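Side-chain contacts in 2-(acetamidomethylene)succinate hydrolase (Mesorhizobium loti, PDB 3KXP), which catalyses the last step of vitamin B6 degradation, hydrolysing (E)-2-(acetamidomethylene)succinate to succinic semialdehyde, acetate, ammonia and carbon dioxide: residues A[61-66]-A[80-85]; A[86-91]-A[95-100]. All coordinates share one frame; numbering follows the deposited sequence.

Contact 1: A[61-66]-A[80-85]; sequences NVREKG and NSAVFE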
ATOM      1  N   ASN A  61     -23.104  12.370 -16.016  1.00 25.67           N
ATOM      2  CA  ASN A  61     -23.936  12.492 -14.824  1.00 25.27           C
ATOM      3  C   ASN A  61     -23.067  12.128 -13.618  1.00 26.85           C
ATOM      4  O   ASN A  61     -22.280  11.182 -13.684  1.00 26.85           O
ATOM      5  CB  ASN A  61     -25.130  11.539 -14.894  1.00 22.53           C
ATOM      6  CG  ASN A  61     -26.048  11.671 -13.693  1.00 22.85           C
ATOM      7  OD1 ASN A  61     -26.570  12.748 -13.428  1.00 20.99           O
ATOM      8  ND2 ASN A  61     -26.243  10.574 -12.958  1.00 19.44           N
ATOM      9  N   VAL A  62     -23.194  12.877 -12.527  1.00 28.21           N
ATOM     10  CA  VAL A  62     -22.403  12.600 -11.334  1.00 30.07           C
ATOM     11  C   VAL A  62     -23.236  12.747 -10.066  1.00 31.10           C
ATOM     12  O   VAL A  62     -24.309  13.348 -10.088  1.00 32.52           O
ATOM     13  CB  VAL A  62     -21.166  13.540 -11.247  1.00 30.66           C
ATOM     14  CG1 VAL A  62     -20.331  13.421 -12.514  1.00 28.63           C
ATOM     15  CG2 VAL A  62     -21.607  14.979 -11.044  1.00 30.09           C
ATOM     16  N   ARG A  63     -22.737  12.170  -8.975  1.00 31.27           N
ATOM     17  CA  ARG A  63     -23.388  12.215  -7.665  1.00 32.34           C
ATOM     18  C   ARG A  63     -22.360  12.812  -6.710  1.00 33.03           C
ATOM     19  O   ARG A  63     -21.288  12.237  -6.521  1.00 33.58           O
ATOM     20  CB  ARG A  63     -23.752  10.802  -7.202  1.00 31.32           C
ATOM     21  CG  ARG A  63     -24.701  10.069  -8.126  1.00 32.02           C
ATOM     22  CD  ARG A  63     -24.856   8.607  -7.725  1.00 28.73           C
ATOM     23  NE  ARG A  63     -25.824   7.907  -8.567  1.00 29.76           N
ATOM     24  CZ  ARG A  63     -27.122   7.788  -8.289  1.00 32.01           C
ATOM     25  NH1 ARG A  63     -27.618   8.323  -7.177  1.00 27.58           N
ATOM     26  NH2 ARG A  63     -27.926   7.131  -9.124  1.00 31.63           N
ATOM     27  N   GLU A  64     -22.685  13.950  -6.109  1.00 33.17           N
ATOM     28  CA  GLU A  64     -21.745  14.615  -5.216  1.00 36.38           C
ATOM     29  C   GLU A  64     -22.188  14.702  -3.770  1.00 35.87           C
ATOM     30  O   GLU A  64     -23.380  14.707  -3.469  1.00 36.05           O
ATOM     31  CB  GLU A  64     -21.483  16.044  -5.686  1.00 39.46           C
ATOM     32  CG  GLU A  64     -21.162  16.212  -7.155  1.00 46.69           C
ATOM     33  CD  GLU A  64     -21.074  17.686  -7.542  1.00 50.85           C
ATOM     34  OE1 GLU A  64     -20.251  18.410  -6.931  1.00 52.22           O
ATOM     35  OE2 GLU A  64     -21.829  18.119  -8.447  1.00 52.24           O
ATOM     36  N   LYS A  65     -21.202  14.815  -2.886  1.00 35.12           N
ATOM     37  CA  LYS A  65     -21.440  14.946  -1.457  1.00 33.86           C
ATOM     38  C   LYS A  65     -20.139  15.206  -0.705  1.00 33.74           C
ATOM     39  O   LYS A  65     -19.072  14.748  -1.107  1.00 33.04           O
ATOM     40  CB  LYS A  65     -22.117  13.694  -0.900  1.00 33.34           C
ATOM     41  CG  LYS A  65     -22.426  13.794   0.584  1.00 35.67           C
ATOM     42  CD  LYS A  65     -23.207  12.601   1.092  1.00 35.61           C
ATOM     43  CE  LYS A  65     -23.450  12.740   2.579  1.00 36.67           C
ATOM     44  NZ  LYS A  65     -24.037  14.071   2.879  1.00 38.73           N
ATOM     45  N   GLY A  66     -20.238  15.958   0.386  1.00 34.21           N
ATOM     46  CA  GLY A  66     -19.072  16.262   1.193  1.00 34.21           C
ATOM     47  C   GLY A  66     -18.240  17.447   0.737  1.00 34.76           C
ATOM     48  O   GLY A  66     -18.602  18.177  -0.187  1.00 34.86           O
ATOM     49  N   ASN A  80     -23.204   1.512 -12.721  1.00 22.81           N
ATOM     50  CA  ASN A  80     -23.401   2.962 -12.678  1.00 21.77           C
ATOM     51  C   ASN A  80     -22.993   3.544 -11.311  1.00 21.55           C
ATOM     52  O   ASN A  80     -22.851   2.819 -10.330  1.00 19.67           O
ATOM     53  CB  ASN A  80     -24.865   3.311 -13.007  1.00 22.43           C
ATOM     54  CG  ASN A  80     -25.797   3.115 -11.829  1.00 20.07           C
ATOM     55  OD1 ASN A  80     -25.984   4.021 -11.024  1.00 24.17           O
ATOM     56  ND2 ASN A  80     -26.376   1.925 -11.714  1.00 15.73           N
ATOM     57  N   SER A  81     -22.823   4.863 -11.266  1.00 22.86           N
ATOM     58  CA  SER A  81     -22.382   5.588 -10.067  1.00 23.58           C
ATOM     59  C   SER A  81     -22.999   5.275  -8.704  1.00 24.06           C
ATOM     60  O   SER A  81     -22.319   5.393  -7.686  1.00 24.31           O
ATOM     61  CB  SER A  81     -22.493   7.095 -10.307  1.00 22.70           C
ATOM     62  OG  SER A  81     -23.841   7.487 -10.508  1.00 24.63           O
ATOM     63  N   ALA A  82     -24.266   4.878  -8.668  1.00 23.08           N
ATOM     64  CA  ALA A  82     -24.925   4.605  -7.389  1.00 24.53           C
ATOM     65  C   ALA A  82     -24.307   3.526  -6.500  1.00 25.09           C
ATOM     66  O   ALA A  82     -24.417   3.599  -5.277  1.00 27.09           O
ATOM     67  CB  ALA A  82     -26.397   4.281  -7.623  1.00 25.47           C
ATOM     68  N   VAL A  83     -23.663   2.527  -7.094  1.00 23.64           N
ATOM     69  CA  VAL A  83     -23.080   1.455  -6.299  1.00 23.44           C
ATOM     70  C   VAL A  83     -22.044   1.959  -5.294  1.00 24.26           C
ATOM     71  O   VAL A  83     -21.675   1.238  -4.366  1.00 24.15           O
ATOM     72  CB  VAL A  83     -22.420   0.384  -7.197  1.00 23.55           C
ATOM     73  CG1 VAL A  83     -23.415  -0.083  -8.254  1.00 23.51           C
ATOM     74  CG2 VAL A  83     -21.152   0.943  -7.850  1.00 23.88           C
ATOM     75  N   PHE A  84     -21.584   3.195  -5.461  1.00 23.74           N
ATOM     76  CA  PHE A  84     -20.582   3.742  -4.553  1.00 25.55           C
ATOM     77  C   PHE A  84     -21.107   4.567  -3.382  1.00 25.73           C
ATOM     78  O   PHE A  84     -20.339   4.913  -2.483  1.00 25.22           O
ATOM     79  CB  PHE A  84     -19.567   4.594  -5.326  1.00 26.12           C
ATOM     80  CG  PHE A  84     -18.688   3.803  -6.249  1.00 28.64           C
ATOM     81  CD1 PHE A  84     -18.863   3.872  -7.629  1.00 28.30           C
ATOM     82  CD2 PHE A  84     -17.684   2.983  -5.739  1.00 28.28           C
ATOM     83  CE1 PHE A  84     -18.047   3.134  -8.492  1.00 30.59           C
ATOM     84  CE2 PHE A  84     -16.868   2.244  -6.588  1.00 28.63           C
ATOM     85  CZ  PHE A  84     -17.049   2.319  -7.969  1.00 29.79           C
ATOM     86  N   GLU A  85     -22.398   4.883  -3.368  1.00 26.54           N
ATOM     87  CA  GLU A  85     -22.918   5.706  -2.279  1.00 30.13           C
ATOM     88  C   GLU A  85     -22.601   5.165  -0.882  1.00 29.85           C
ATOM     89  O   GLU A  85     -22.196   5.922  -0.008  1.00 32.18           O
ATOM     90  CB  GLU A  85     -24.435   5.943  -2.431  1.00 29.86           C
ATOM     91  CG  GLU A  85     -24.823   6.623  -3.747  1.00 34.00           C
ATOM     92  CD  GLU A  85     -26.167   7.359  -3.700  1.00 34.03           C
ATOM     93  OE1 GLU A  85     -27.055   6.964  -2.915  1.00 32.24           O
ATOM     94  OE2 GLU A  85     -26.336   8.330  -4.472  1.00 33.70           O
TER
HETATM   95  O   HOH W   1     -26.449   6.487 -11.941  1.00 32.48           O
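The guanidinium of Arg-63 carries the methyl of Ala-82 on one face, CB standing 3.4 Å above the plane and offset toward the rim, while Ser-81 and a water lie at its edge. This ties strand 59-65 of the alpha/beta-hydrolase sheet to the 3-10 turn 81-84 that leads into helix 85-89. From CG to NE the arginine chain runs extended (chi2 171°, chi3 177°), which carries its head across the turn. Arg-63 NE gives a hydrogen bond to Ser-81 OG at 2.8 Å, in the guanidinium plane but bent, with an N-H...O angle of 138°; the same hydroxyl also bonds the carboxylate of Asp-101. Arg-63 NH1 forms a salt bridge to Glu-85 OE2 at 3.0 Å; it meets OE2 from above the carboxylate plane, and OE2 is itself tilted out of the guanidinium plane, the two planes standing almost perpendicular. Arg-63 NH2 packs on Ala-82 CB and also donates to the water at 3.2 Å. Asn-80 receives a bond from that water at OD1, and its ND2 is held by Ser-218 of helix 209-218. Asn-80 OD1 closes an Asx turn as well, accepting from Ala-82 N at 3.0 Å.

Contact 2: A[86-91]-A[95-100]; sequences PLMIRL and FTTIAV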
ATOM      1  N   PRO A  86     -22.761   3.852  -0.655  1.00 29.79           N
ATOM      2  CA  PRO A  86     -22.461   3.327   0.684  1.00 30.79           C
ATOM      3  C   PRO A  86     -21.017   3.609   1.117  1.00 32.88           C
ATOM      4  O   PRO A  86     -20.749   3.905   2.282  1.00 33.28           O
ATOM      5  CB  PRO A  86     -22.723   1.827   0.540  1.00 30.96           C
ATOM      6  CG  PRO A  86     -23.719   1.751  -0.581  1.00 29.29           C
ATOM      7  CD  PRO A  86     -23.203   2.775  -1.555  1.00 28.91           C
ATOM      8  N   LEU A  87     -20.093   3.505   0.170  1.00 33.69           N
ATOM      9  CA  LEU A  87     -18.687   3.741   0.454  1.00 35.06           C
ATOM     10  C   LEU A  87     -18.359   5.227   0.616  1.00 37.92           C
ATOM     11  O   LEU A  87     -17.529   5.601   1.451  1.00 38.32           O
ATOM     12  CB  LEU A  87     -17.825   3.143  -0.661  1.00 31.38           C
ATOM     13  CG  LEU A  87     -16.326   3.425  -0.537  1.00 30.58           C
ATOM     14  CD1 LEU A  87     -15.824   2.884   0.800  1.00 28.54           C
ATOM     15  CD2 LEU A  87     -15.574   2.802  -1.707  1.00 27.98           C
HETATM   16  N   MSE A  88     -19.019   6.068  -0.175  1.00 40.51           N
HETATM   17  CA  MSE A  88     -18.784   7.510  -0.148  1.00 43.96           C
HETATM   18  C   MSE A  88     -19.237   8.198   1.127  1.00 43.31           C
HETATM   19  O   MSE A  88     -18.550   9.080   1.640  1.00 41.34           O
HETATM   20  CB  MSE A  88     -19.482   8.178  -1.327  1.00 49.46           C
HETATM   21  CG  MSE A  88     -19.154   7.560  -2.656  1.00 57.99           C
HETATM   22 SE   MSE A  88     -20.074   8.471  -4.062  1.00 71.90          SE
HETATM   23  CE  MSE A  88     -18.619   9.566  -4.669  1.00 66.79           C
ATOM     24  N   ILE A  89     -20.406   7.813   1.626  1.00 43.21           N
ATOM     25  CA  ILE A  89     -20.922   8.418   2.840  1.00 44.31           C
ATOM     26  C   ILE A  89     -19.858   8.339   3.930  1.00 43.45           C
ATOM     27  O   ILE A  89     -19.752   9.230   4.769  1.00 42.68           O
ATOM     28  CB  ILE A  89     -22.204   7.707   3.320  1.00 44.47           C
ATOM     29  CG1 ILE A  89     -23.326   7.924   2.307  1.00 46.53           C
ATOM     30  CG2 ILE A  89     -22.627   8.251   4.670  1.00 46.17           C
ATOM     31  CD1 ILE A  89     -24.655   7.308   2.707  1.00 47.48           C
ATOM     32  N   ARG A  90     -19.061   7.274   3.883  1.00 42.92           N
ATOM     33  CA  ARG A  90     -17.997   7.024   4.855  1.00 41.56           C
ATOM     34  C   ARG A  90     -16.779   7.932   4.712  1.00 39.71           C
ATOM     35  O   ARG A  90     -15.982   8.049   5.639  1.00 39.77           O
ATOM     36  CB  ARG A  90     -17.528   5.572   4.742  1.00 44.17           C
ATOM     37  CG  ARG A  90     -18.506   4.530   5.250  1.00 45.85           C
ATOM     38  CD  ARG A  90     -18.403   4.380   6.756  1.00 49.84           C
ATOM     39  NE  ARG A  90     -19.088   3.182   7.225  1.00 53.14           N
ATOM     40  CZ  ARG A  90     -18.821   1.952   6.797  1.00 55.88           C
ATOM     41  NH1 ARG A  90     -17.880   1.749   5.886  1.00 57.39           N
ATOM     42  NH2 ARG A  90     -19.496   0.920   7.282  1.00 58.89           N
ATOM     43  N   LEU A  91     -16.625   8.565   3.557  1.00 37.56           N
ATOM     44  CA  LEU A  91     -15.470   9.425   3.332  1.00 37.97           C
ATOM     45  C   LEU A  91     -15.842  10.874   3.064  1.00 38.98           C
ATOM     46  O   LEU A  91     -14.960  11.711   2.865  1.00 39.16           O
ATOM     47  CB  LEU A  91     -14.651   8.885   2.152  1.00 35.89           C
ATOM     48  CG  LEU A  91     -14.014   7.502   2.326  1.00 34.96           C
ATOM     49  CD1 LEU A  91     -13.680   6.895   0.969  1.00 34.03           C
ATOM     50  CD2 LEU A  91     -12.777   7.625   3.188  1.00 32.11           C
ATOM     51  N   PHE A  95     -13.556  14.236   2.430  1.00 31.81           N
ATOM     52  CA  PHE A  95     -13.324  14.460   1.007  1.00 29.73           C
ATOM     53  C   PHE A  95     -14.612  14.811   0.270  1.00 28.93           C
ATOM     54  O   PHE A  95     -15.717  14.510   0.731  1.00 25.39           O
ATOM     55  CB  PHE A  95     -12.752  13.214   0.305  1.00 29.59           C
ATOM     56  CG  PHE A  95     -11.525  12.634   0.950  1.00 27.97           C
ATOM     57  CD1 PHE A  95     -11.638  11.740   2.010  1.00 25.44           C
ATOM     58  CD2 PHE A  95     -10.260  12.946   0.467  1.00 26.17           C
ATOM     59  CE1 PHE A  95     -10.511  11.165   2.578  1.00 24.47           C
ATOM     60  CE2 PHE A  95      -9.124  12.376   1.031  1.00 26.22           C
ATOM     61  CZ  PHE A  95      -9.249  11.483   2.087  1.00 24.82           C
ATOM     62  N   THR A  96     -14.443  15.458  -0.880  1.00 28.24           N
ATOM     63  CA  THR A  96     -15.562  15.786  -1.753  1.00 28.04           C
ATOM     64  C   THR A  96     -15.648  14.532  -2.628  1.00 27.12           C
ATOM     65  O   THR A  96     -14.879  14.369  -3.581  1.00 27.59           O
ATOM     66  CB  THR A  96     -15.256  17.014  -2.652  1.00 28.49           C
ATOM     67  OG1 THR A  96     -15.113  18.188  -1.838  1.00 31.94           O
ATOM     68  CG2 THR A  96     -16.384  17.234  -3.654  1.00 27.69           C
ATOM     69  N   THR A  97     -16.556  13.632  -2.271  1.00 26.78           N
ATOM     70  CA  THR A  97     -16.735  12.385  -3.001  1.00 26.47           C
ATOM     71  C   THR A  97     -17.723  12.528  -4.152  1.00 28.20           C
ATOM     72  O   THR A  97     -18.874  12.927  -3.956  1.00 29.81           O
ATOM     73  CB  THR A  97     -17.245  11.271  -2.068  1.00 26.48           C
ATOM     74  OG1 THR A  97     -18.549  11.615  -1.580  1.00 25.30           O
ATOM     75  CG2 THR A  97     -16.303  11.093  -0.888  1.00 25.47           C
ATOM     76  N   ILE A  98     -17.275  12.184  -5.353  1.00 27.55           N
ATOM     77  CA  ILE A  98     -18.124  12.266  -6.529  1.00 26.19           C
ATOM     78  C   ILE A  98     -18.031  10.985  -7.350  1.00 27.32           C
ATOM     79  O   ILE A  98     -16.942  10.579  -7.765  1.00 28.39           O
ATOM     80  CB  ILE A  98     -17.732  13.468  -7.427  1.00 24.25           C
ATOM     81  CG1 ILE A  98     -17.905  14.781  -6.644  1.00 26.14           C
ATOM     82  CG2 ILE A  98     -18.602  13.485  -8.671  1.00 23.94           C
ATOM     83  CD1 ILE A  98     -17.603  16.059  -7.437  1.00 20.37           C
ATOM     84  N   ALA A  99     -19.176  10.343  -7.564  1.00 26.26           N
ATOM     85  CA  ALA A  99     -19.229   9.122  -8.360  1.00 25.48           C
ATOM     86  C   ALA A  99     -19.639   9.539  -9.766  1.00 26.13           C
ATOM     87  O   ALA A  99     -20.529  10.371  -9.933  1.00 27.96           O
ATOM     88  CB  ALA A  99     -20.250   8.154  -7.775  1.00 27.31           C
ATOM     89  N   VAL A 100     -19.006   8.959 -10.776  1.00 25.23           N
ATOM     90  CA  VAL A 100     -19.301   9.331 -12.155  1.00 24.34           C
ATOM     91  C   VAL A 100     -19.913   8.239 -13.013  1.00 25.86           C
ATOM     92  O   VAL A 100     -19.386   7.126 -13.094  1.00 25.19           O
ATOM     93  CB  VAL A 100     -18.011   9.795 -12.893  1.00 24.80           C
ATOM     94  CG1 VAL A 100     -18.343  10.254 -14.292  1.00 21.48           C
ATOM     95  CG2 VAL A 100     -17.318  10.892 -12.101  1.00 23.50           C
TER
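Met-88, a selenomethionine, reaches from helix 85-89 to strand 96-100, closing the helix onto the second strand of the beta-alpha-beta unit 70-74, 85-89, 96-100 in the alpha/beta-hydrolase fold. Its CG lies anti to the carbonyl carbon (chi1 -52°) and the chain stays straight through chi2, laying Met-88 SE against Ala-99 CB at 3.7 Å. At the root of the same side chain, Met-88 CB rests 3.6 Å from Thr-97 OG1; the terminal CE is modelled too close to the strand backbone for its exact position to be trusted. Phe-73 of strand 70-74 also touches Met-88. Three residues on, Leu-91 turns the chain: its N bonds back to Met-88 O, and its O accepts from Phe-95 N at 2.9 Å, almost in line with the carbonyl. Leu-91 O also lies at the edge of the Phe-95 ring, in its plane, 3.4 Å from Phe-95 CD1. Leu-91 CB meets Thr-97 CG2 at 4.1 Å. Thr-97 thus presents its methyl to Leu-91, while OG1 bonds Lys-65 O and, weakly, Ser-92 OG. Losing both branches of Thr-97 to an alanine would probably leave Lys-65 O without this hydroxyl and open a gap beside Leu-91 CB. The Phe-95 ring packs beside the turn, its CD1 4.2 Å from Leu-91 CB.

Contacts 1 and 2 follow one another along the chain, the first closing at Glu-85 before the second opens at Pro-86, and their centres lie about 7 Å apart. Strands 59-65 and 96-100 are antiparallel neighbours in the eight-stranded mixed sheet, probably hydrogen-bonded through Lys-65 O to Thr-97 N and Arg-63 N to Ala-99 O. The turn 81-84 meets strand 59-65 through Arg-63, and helix 85-89, which follows it, packs on strand 96-100; Ser-81 O lies 3.5 Å from Ala-99 CB where the contacts meet. Together they fasten the crossover between strands 70-74 and 96-100 to the sheet, with Asn-80 about 10 Å from the chloride-binding Leu-143, side chain to side chain.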